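Local atomic coordinates of proline dehydrogenase (Deinococcus radiodurans, PDB entry 4H6Q), a protein that oxidises L-proline to (S)-1-pyrroline-5-carboxylate with a bound FAD and passes the electrons to a quinone, the first step in turning proline into glutamate. Residues A[135-140]-A[164-169]; A[189-194]-A[228-233]. All blocks are in the same frame, centred on the assembly; numbering follows the deposited sequence.

Contact 1: A[135-140]-A[164-169]; sequences CLDMED and GTVLQS. With FAD (flavin-adenine dinucleotide), chain C.
Gln168 reaches from the end of strand 163-168 to Glu139, its side chain crossing that of Met138 at about a right angle with OE1 3.4 Å from Met138 CG. Gln168 CG lies anti to the carbonyl carbon (chi1 -59°), and a bend at chi2 turns the amide toward Glu139 O and FAD O2. Gln168 NE2 makes two bonds: a nearly straight one of 3.0 Å to Glu139 O, which lies close to the amide plane, and a shorter one to FAD O2. OE1 takes a bond from a water that also donates to Glu139 O; together these three bonds would hold the amide in one orientation. An alanine here would probably leave FAD O2 and Glu139 O without this amide donor and open a gap beside Met138 CG. Met138 folds back through bends at chi2 and chi3, and its CE ends 3.2 Å from Val166 O, a buried carbonyl with no hydrogen-bond partner. Its CB packs against Val166 CB, while Val166 CG2 is wedged against Cys135 SG at 3.5 Å. Nearer the strand starts, Thr165 OG1, anti to its backbone N (chi1 -168°), donates to Leu136 O in the carbonyl plane at 2.8 Å. Leu136 N in turn bonds Gly164 O, and beyond this parallel ladder the segments diverge at the flavin site. Asp137 sets its CB 3.3 Å from FAD O4; its carboxylate forms salt bridges with Arg189 NH2 and Lys100 and a hydrogen bond with Tyr280, and touches the bound tetrahydrofuran-2-carboxylic acid. The flavin pyrimidine edge is read by complementary bonds: FAD N3 donates to Met138 O, O2 accepts from Gln168 NE2, and O4 takes a longer, more bent bond from Met138 N. Such donors would probably help stabilise negative charge on the reduced ring.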
loop_
_atom_site.group_PDB
_atom_site.type_symbol
_atom_site.label_atom_id
_atom_site.label_comp_id
_atom_site.label_asym_id
_atom_site.label_seq_id
_atom_site.Cartn_x
_atom_site.Cartn_y
_atom_site.Cartn_z
ATOM N N CYS A 135 1.277 -5.866 3.179
ATOM C CA CYS A 135 -0.006 -5.398 2.690
ATOM C C CYS A 135 -0.241 -5.869 1.249
ATOM O O CYS A 135 0.650 -5.696 0.398
ATOM C CB CYS A 135 -0.107 -3.860 2.750
ATOM S SG CYS A 135 -1.721 -3.258 2.122
ATOM N N LEU A 136 -1.410 -6.452 0.983
ATOM C CA LEU A 136 -1.868 -6.755 -0.384
ATOM C C LEU A 136 -2.556 -5.501 -0.919
ATOM O O LEU A 136 -3.699 -5.179 -0.530
ATOM C CB LEU A 136 -2.850 -7.933 -0.380
ATOM C CG LEU A 136 -2.345 -9.153 0.427
ATOM C CD1 LEU A 136 -3.425 -10.217 0.480
ATOM C CD2 LEU A 136 -1.034 -9.732 -0.137
ATOM N N ASP A 137 -1.854 -4.753 -1.805
ATOM C CA ASP A 137 -2.442 -3.552 -2.423
ATOM C C ASP A 137 -3.706 -3.962 -3.217
ATOM O O ASP A 137 -3.839 -5.099 -3.697
ATOM C CB ASP A 137 -1.447 -2.934 -3.398
ATOM C CG ASP A 137 -0.329 -2.160 -2.736
ATOM O OD1 ASP A 137 -0.345 -1.903 -1.511
ATOM O OD2 ASP A 137 0.604 -1.776 -3.538
ATOM N N MET A 138 -4.637 -3.036 -3.341
ATOM C CA MET A 138 -5.809 -3.302 -4.172
ATOM C C MET A 138 -5.649 -2.715 -5.569
ATOM O O MET A 138 -5.384 -1.510 -5.724
ATOM C CB MET A 138 -7.107 -2.815 -3.517
ATOM C CG MET A 138 -8.370 -3.409 -4.197
ATOM S SD MET A 138 -8.509 -5.222 -4.040
ATOM C CE MET A 138 -8.875 -5.424 -2.316
ATOM N N GLU A 139 -5.759 -3.559 -6.597
ATOM C CA GLU A 139 -5.617 -3.141 -7.971
ATOM C C GLU A 139 -6.987 -2.822 -8.574
ATOM O O GLU A 139 -7.870 -2.357 -7.839
ATOM C CB GLU A 139 -4.767 -4.184 -8.746
ATOM C CG GLU A 139 -3.363 -4.347 -8.073
ATOM C CD GLU A 139 -2.460 -5.293 -8.829
ATOM O OE1 GLU A 139 -2.424 -6.508 -8.477
ATOM O OE2 GLU A 139 -1.788 -4.829 -9.795
ATOM N N ASP A 140 -7.188 -3.001 -9.879
ATOM C CA ASP A 140 -8.446 -2.543 -10.482
ATOM C C ASP A 140 -9.616 -3.489 -10.116
ATOM O O ASP A 140 -9.405 -4.530 -9.488
ATOM C CB ASP A 140 -8.296 -2.543 -12.003
ATOM C CG ASP A 140 -8.166 -3.947 -12.542
ATOM O OD1 ASP A 140 -9.152 -4.532 -13.012
ATOM O OD2 ASP A 140 -7.057 -4.530 -12.411
ATOM N N GLY A 164 -2.224 -7.646 5.716
ATOM C CA GLY A 164 -3.312 -6.690 5.615
ATOM C C GLY A 164 -3.710 -6.466 4.172
ATOM O O GLY A 164 -3.083 -7.036 3.254
ATOM N N THR A 165 -4.720 -5.640 3.964
ATOM C CA THR A 165 -5.091 -5.292 2.587
ATOM C C THR A 165 -5.635 -3.858 2.536
ATOM O O THR A 165 -5.351 -3.076 3.473
ATOM C CB THR A 165 -6.013 -6.370 1.931
ATOM O OG1 THR A 165 -6.108 -6.118 0.528
ATOM C CG2 THR A 165 -7.428 -6.404 2.520
ATOM N N VAL A 166 -6.325 -3.539 1.441
ATOM C CA VAL A 166 -6.707 -2.173 1.092
ATOM C C VAL A 166 -8.154 -2.190 0.591
ATOM O O VAL A 166 -8.553 -3.138 -0.108
ATOM C CB VAL A 166 -5.822 -1.644 -0.070
ATOM C CG1 VAL A 166 -6.254 -0.248 -0.508
ATOM C CG2 VAL A 166 -4.300 -1.699 0.304
ATOM N N LEU A 167 -8.945 -1.169 0.949
ATOM C CA LEU A 167 -10.256 -0.964 0.321
ATOM C C LEU A 167 -10.323 0.429 -0.237
ATOM O O LEU A 167 -9.832 1.420 0.387
ATOM C CB LEU A 167 -11.428 -1.198 1.272
ATOM C CG LEU A 167 -11.562 -2.648 1.746
ATOM C CD1 LEU A 167 -12.568 -2.751 2.837
ATOM C CD2 LEU A 167 -11.937 -3.596 0.608
ATOM N N GLN A 168 -10.959 0.511 -1.410
ATOM C CA GLN A 168 -11.004 1.785 -2.165
ATOM C C GLN A 168 -12.370 2.451 -2.005
ATOM O O GLN A 168 -13.431 1.837 -2.347
ATOM C CB GLN A 168 -10.728 1.554 -3.665
ATOM C CG GLN A 168 -9.373 0.919 -3.951
ATOM C CD GLN A 168 -9.405 -0.038 -5.100
ATOM O OE1 GLN A 168 -10.342 -0.834 -5.208
ATOM N NE2 GLN A 168 -8.359 -0.052 -5.904
ATOM N N SER A 169 -12.404 3.694 -1.526
ATOM C CA SER A 169 -13.693 4.348 -1.228
ATOM C C SER A 169 -14.485 4.711 -2.470
ATOM O O SER A 169 -15.684 5.021 -2.372
ATOM C CB SER A 169 -13.515 5.604 -0.369
ATOM O OG SER A 169 -13.020 6.724 -1.140
HETATM P PA FAD C . -6.876 13.621 -3.747
HETATM O O1A FAD C . -8.304 14.098 -3.467
HETATM O O2A FAD C . -6.593 13.022 -5.064
HETATM O O5B FAD C . -5.813 14.663 -3.545
HETATM C C5B FAD C . -5.764 15.400 -2.333
HETATM C C4B FAD C . -4.636 16.410 -2.298
HETATM O O4B FAD C . -3.440 15.699 -2.072
HETATM C C3B FAD C . -4.404 17.120 -3.582
HETATM O O3B FAD C . -5.257 18.230 -3.809
HETATM C C2B FAD C . -2.973 17.476 -3.449
HETATM O O2B FAD C . -2.769 18.523 -2.525
HETATM C C1B FAD C . -2.416 16.214 -2.873
HETATM N N9A FAD C . -2.037 15.219 -3.876
HETATM C C8A FAD C . -2.560 13.935 -4.013
HETATM N N7A FAD C . -1.992 13.277 -5.024
HETATM C C5A FAD C . -1.032 14.128 -5.563
HETATM C C6A FAD C . -0.139 14.023 -6.614
HETATM N N6A FAD C . -0.038 12.831 -7.392
HETATM N N1A FAD C . 0.653 15.074 -6.881
HETATM C C2A FAD C . 0.601 16.213 -6.162
HETATM N N3A FAD C . -0.250 16.377 -5.137
HETATM C C4A FAD C . -1.042 15.353 -4.834
HETATM N N1 FAD C . -5.222 3.281 -4.334
HETATM C C2 FAD C . -5.498 2.037 -4.809
HETATM O O2 FAD C . -6.447 1.943 -5.710
HETATM N N3 FAD C . -4.851 0.913 -4.371
HETATM C C4 FAD C . -3.852 0.988 -3.407
HETATM O O4 FAD C . -3.212 -0.127 -3.002
HETATM C C4X FAD C . -3.510 2.305 -2.868
HETATM N N5 FAD C . -2.534 2.442 -1.914
HETATM C C5X FAD C . -2.296 3.707 -1.426
HETATM C C6 FAD C . -1.311 3.880 -0.441
HETATM C C7 FAD C . -1.067 5.169 0.099
HETATM C C7M FAD C . 0.003 5.360 1.172
HETATM C C8 FAD C . -1.829 6.266 -0.373
HETATM C C8M FAD C . -1.609 7.649 0.177
HETATM C C9 FAD C . -2.787 6.086 -1.383
HETATM C C9A FAD C . -3.033 4.825 -1.890
HETATM N N10 FAD C . -4.026 4.674 -2.878
HETATM C C10 FAD C . -4.260 3.417 -3.378
HETATM C "C1'" FAD C . -4.832 5.789 -3.349
HETATM C "C2'" FAD C . -4.430 6.428 -4.641
HETATM O "O2'" FAD C . -3.015 6.303 -4.720
HETATM C "C3'" FAD C . -5.178 7.769 -4.441
HETATM O "O3'" FAD C . -6.422 7.860 -5.068
HETATM C "C4'" FAD C . -4.415 9.018 -4.642
HETATM O "O4'" FAD C . -3.365 8.944 -3.744
HETATM C "C5'" FAD C . -5.329 10.197 -4.337
HETATM O "O5'" FAD C . -4.701 11.019 -3.403
HETATM P P FAD C . -5.443 11.571 -2.108
HETATM O O1P FAD C . -6.249 10.578 -1.217
HETATM O O2P FAD C . -4.363 12.494 -1.481
HETATM O O3P FAD C . -6.512 12.670 -2.615
HETATM O O HOH W 1 -10.632 -2.184 -7.532
#

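Contact 2: A[189-194]-A[228-233]; sequences RMVKGA and NVATHD. With FAD (flavin-adenine dinucleotide), chain C.
Neighbouring parallel strands of the beta8-alpha8 barrel, 188-191 and 227-230, meet here in a beta-alpha-beta unit whose C-terminal ends hold the FAD. Met190 lies at the centre of the ladder: its N donates to Asn228 O at 2.9 Å, and its O accepts from Ala230 N, both bonds running nearly along the C=O axis. Arg189, with CG anti to its backbone N (chi1 -180°), lays CG on Ala230 CB at 3.4 Å. The chain bends at chi3, and Arg189 NH2 gives a bond of 3.1 Å to FAD N5, approaching obliquely, while Ser98 bonds NH1 and Gln257 bonds NE. Val191 presses both methyls on the flavin, CG1 lying 3.3 Å from FAD C9A, and CG1 also touches Ala230 CB. Past the strand, Lys192 runs extended beside the pyrophosphate and meets Asp233 at about a right angle. Lys192 NZ makes a salt bridge of 2.8 Å to the anti lone pair of Asp233 OD2, and also bonds FAD O1A and pairs with Asp210. Thr231 OG1 donates to FAD O1P while accepting from Asp233 N in an ST turn; N and ND1 of His232 both grip FAD O2P, ND1 at 2.7 Å. A water ties Lys192 N and Ala230 O to FAD O1P. Helix 206-222 connects the two strands and packs on Met190 and Val229, Asp233 is the N-cap of helix 234-246, and strands 163-168 and 254-259 flank the pair within the sheet.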
loop_
_atom_site.group_PDB
_atom_site.type_symbol
_atom_site.label_atom_id
_atom_site.label_comp_id
_atom_site.label_asym_id
_atom_site.label_seq_id
_atom_site.Cartn_x
_atom_site.Cartn_y
_atom_site.Cartn_z
ATOM N N ARG A 189 -5.963 -0.654 4.949
ATOM C CA ARG A 189 -5.663 0.694 4.472
ATOM C C ARG A 189 -6.866 1.209 3.663
ATOM O O ARG A 189 -7.293 0.532 2.724
ATOM C CB ARG A 189 -4.429 0.619 3.575
ATOM C CG ARG A 189 -4.009 2.015 3.008
ATOM C CD ARG A 189 -3.111 1.882 1.760
ATOM N NE ARG A 189 -1.874 1.203 2.121
ATOM C CZ ARG A 189 -1.165 0.403 1.312
ATOM N NH1 ARG A 189 -0.107 -0.240 1.831
ATOM N NH2 ARG A 189 -1.479 0.315 0.007
ATOM N N MET A 190 -7.430 2.353 4.033
ATOM C CA MET A 190 -8.491 2.990 3.256
ATOM C C MET A 190 -7.871 4.005 2.322
ATOM O O MET A 190 -7.058 4.838 2.769
ATOM C CB MET A 190 -9.495 3.688 4.160
ATOM C CG MET A 190 -10.068 2.752 5.264
ATOM S SD MET A 190 -10.678 1.196 4.570
ATOM C CE MET A 190 -11.166 0.402 6.107
ATOM N N VAL A 191 -8.225 3.912 1.023
ATOM C CA VAL A 191 -7.709 4.833 0.000
ATOM C C VAL A 191 -8.913 5.308 -0.799
ATOM O O VAL A 191 -9.991 4.707 -0.720
ATOM C CB VAL A 191 -6.701 4.121 -0.949
ATOM C CG1 VAL A 191 -5.556 3.519 -0.139
ATOM C CG2 VAL A 191 -7.366 3.031 -1.794
ATOM N N LYS A 192 -8.748 6.367 -1.593
ATOM C CA LYS A 192 -9.812 6.802 -2.523
ATOM C C LYS A 192 -9.924 5.842 -3.711
ATOM O O LYS A 192 -11.026 5.355 -4.000
ATOM C CB LYS A 192 -9.600 8.266 -2.951
ATOM C CG LYS A 192 -9.759 9.240 -1.788
ATOM C CD LYS A 192 -9.785 10.699 -2.279
ATOM C CE LYS A 192 -9.708 11.644 -1.057
ATOM N NZ LYS A 192 -10.056 13.048 -1.502
ATOM N N GLY A 193 -8.837 5.583 -4.416
ATOM C CA GLY A 193 -8.841 4.664 -5.548
ATOM C C GLY A 193 -8.026 5.194 -6.710
ATOM O O GLY A 193 -8.211 6.340 -7.102
ATOM N N ALA A 194 -7.124 4.363 -7.250
ATOM C CA ALA A 194 -6.099 4.830 -8.195
ATOM C C ALA A 194 -6.420 4.644 -9.661
ATOM O O ALA A 194 -5.698 5.183 -10.489
ATOM C CB ALA A 194 -4.752 4.180 -7.918
ATOM N N ASN A 228 -5.411 2.105 8.431
ATOM C CA ASN A 228 -4.402 2.988 7.834
ATOM C C ASN A 228 -5.138 4.035 7.009
ATOM O O ASN A 228 -5.822 3.677 6.032
ATOM C CB ASN A 228 -3.374 2.202 6.987
ATOM C CG ASN A 228 -2.869 0.982 7.704
ATOM O OD1 ASN A 228 -2.246 1.100 8.775
ATOM N ND2 ASN A 228 -3.155 -0.216 7.163
ATOM N N VAL A 229 -5.025 5.289 7.424
ATOM C CA VAL A 229 -5.758 6.378 6.773
ATOM C C VAL A 229 -4.834 6.958 5.696
ATOM O O VAL A 229 -4.026 7.859 5.960
ATOM C CB VAL A 229 -6.175 7.436 7.817
ATOM C CG1 VAL A 229 -6.974 8.578 7.167
ATOM C CG2 VAL A 229 -7.027 6.773 8.914
ATOM N N ALA A 230 -4.897 6.345 4.503
ATOM C CA ALA A 230 -3.964 6.660 3.413
ATOM C C ALA A 230 -4.552 7.721 2.496
ATOM O O ALA A 230 -5.368 7.404 1.616
ATOM C CB ALA A 230 -3.655 5.383 2.622
ATOM N N THR A 231 -4.156 8.966 2.718
ATOM C CA THR A 231 -4.631 10.091 1.921
ATOM C C THR A 231 -3.755 11.293 2.167
ATOM O O THR A 231 -3.096 11.386 3.233
ATOM C CB THR A 231 -6.121 10.450 2.257
ATOM O OG1 THR A 231 -6.589 11.469 1.364
ATOM C CG2 THR A 231 -6.300 10.966 3.716
ATOM N N HIS A 232 -3.735 12.214 1.199
ATOM C CA HIS A 232 -3.065 13.503 1.397
ATOM C C HIS A 232 -4.101 14.640 1.488
ATOM O O HIS A 232 -3.745 15.824 1.461
ATOM C CB HIS A 232 -2.074 13.796 0.270
ATOM C CG HIS A 232 -1.296 12.587 -0.167
ATOM N ND1 HIS A 232 -1.742 11.758 -1.183
ATOM C CD2 HIS A 232 -0.109 12.070 0.258
ATOM C CE1 HIS A 232 -0.875 10.768 -1.344
ATOM N NE2 HIS A 232 0.128 10.938 -0.480
ATOM N N ASP A 233 -5.381 14.268 1.584
ATOM C CA ASP A 233 -6.479 15.249 1.623
ATOM C C ASP A 233 -6.621 15.803 3.056
ATOM O O ASP A 233 -7.039 15.103 3.966
ATOM C CB ASP A 233 -7.772 14.558 1.154
ATOM C CG ASP A 233 -8.965 15.465 1.151
ATOM O OD1 ASP A 233 -9.028 16.488 1.879
ATOM O OD2 ASP A 233 -9.926 15.114 0.418
HETATM P PA FAD C . -6.876 13.621 -3.747
HETATM O O1A FAD C . -8.304 14.098 -3.467
HETATM O O2A FAD C . -6.593 13.022 -5.064
HETATM O O5B FAD C . -5.813 14.663 -3.545
HETATM C C5B FAD C . -5.764 15.400 -2.333
HETATM C C4B FAD C . -4.636 16.410 -2.298
HETATM O O4B FAD C . -3.440 15.699 -2.072
HETATM C C3B FAD C . -4.404 17.120 -3.582
HETATM O O3B FAD C . -5.257 18.230 -3.809
HETATM C C2B FAD C . -2.973 17.476 -3.449
HETATM O O2B FAD C . -2.769 18.523 -2.525
HETATM C C1B FAD C . -2.416 16.214 -2.873
HETATM N N9A FAD C . -2.037 15.219 -3.876
HETATM C C8A FAD C . -2.560 13.935 -4.013
HETATM N N7A FAD C . -1.992 13.277 -5.024
HETATM C C5A FAD C . -1.032 14.128 -5.563
HETATM C C6A FAD C . -0.139 14.023 -6.614
HETATM N N6A FAD C . -0.038 12.831 -7.392
HETATM N N1A FAD C . 0.653 15.074 -6.881
HETATM C C2A FAD C . 0.601 16.213 -6.162
HETATM N N3A FAD C . -0.250 16.377 -5.137
HETATM C C4A FAD C . -1.042 15.353 -4.834
HETATM N N1 FAD C . -5.222 3.281 -4.334
HETATM C C2 FAD C . -5.498 2.037 -4.809
HETATM O O2 FAD C . -6.447 1.943 -5.710
HETATM N N3 FAD C . -4.851 0.913 -4.371
HETATM C C4 FAD C . -3.852 0.988 -3.407
HETATM O O4 FAD C . -3.212 -0.127 -3.002
HETATM C C4X FAD C . -3.510 2.305 -2.868
HETATM N N5 FAD C . -2.534 2.442 -1.914
HETATM C C5X FAD C . -2.296 3.707 -1.426
HETATM C C6 FAD C . -1.311 3.880 -0.441
HETATM C C7 FAD C . -1.067 5.169 0.099
HETATM C C7M FAD C . 0.003 5.360 1.172
HETATM C C8 FAD C . -1.829 6.266 -0.373
HETATM C C8M FAD C . -1.609 7.649 0.177
HETATM C C9 FAD C . -2.787 6.086 -1.383
HETATM C C9A FAD C . -3.033 4.825 -1.890
HETATM N N10 FAD C . -4.026 4.674 -2.878
HETATM C C10 FAD C . -4.260 3.417 -3.378
HETATM C "C1'" FAD C . -4.832 5.789 -3.349
HETATM C "C2'" FAD C . -4.430 6.428 -4.641
HETATM O "O2'" FAD C . -3.015 6.303 -4.720
HETATM C "C3'" FAD C . -5.178 7.769 -4.441
HETATM O "O3'" FAD C . -6.422 7.860 -5.068
HETATM C "C4'" FAD C . -4.415 9.018 -4.642
HETATM O "O4'" FAD C . -3.365 8.944 -3.744
HETATM C "C5'" FAD C . -5.329 10.197 -4.337
HETATM O "O5'" FAD C . -4.701 11.019 -3.403
HETATM P P FAD C . -5.443 11.571 -2.108
HETATM O O1P FAD C . -6.249 10.578 -1.217
HETATM O O2P FAD C . -4.363 12.494 -1.481
HETATM O O3P FAD C . -6.512 12.670 -2.615
HETATM O O HOH W 2 -6.349 7.841 -0.946
#

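Both contacts are buried; each joins the two strands of one beta-alpha-beta unit of the same barrel, and the units sit side by side because strands 163-168 and 188-191 are neighbours. Bonds Arg189 N to Thr165 O and Ser169 N to Val191 O probably stitch them together, and Arg189 packs its guanidinium on Cys135 and Val166 across the junction, at the tetrahydrofuran-2-carboxylic acid pocket. Contact 1 bonds the pyrimidine edge only, whereas contact 2 shares FAD O2 through Ala194 N and extends from N5 to the pyrophosphate, with backbone N-H groups besides cationic, hydroxyl and imidazole ones. In contact 2, Asp233, where the salt bridge to Lys192 forms, is partly exposed.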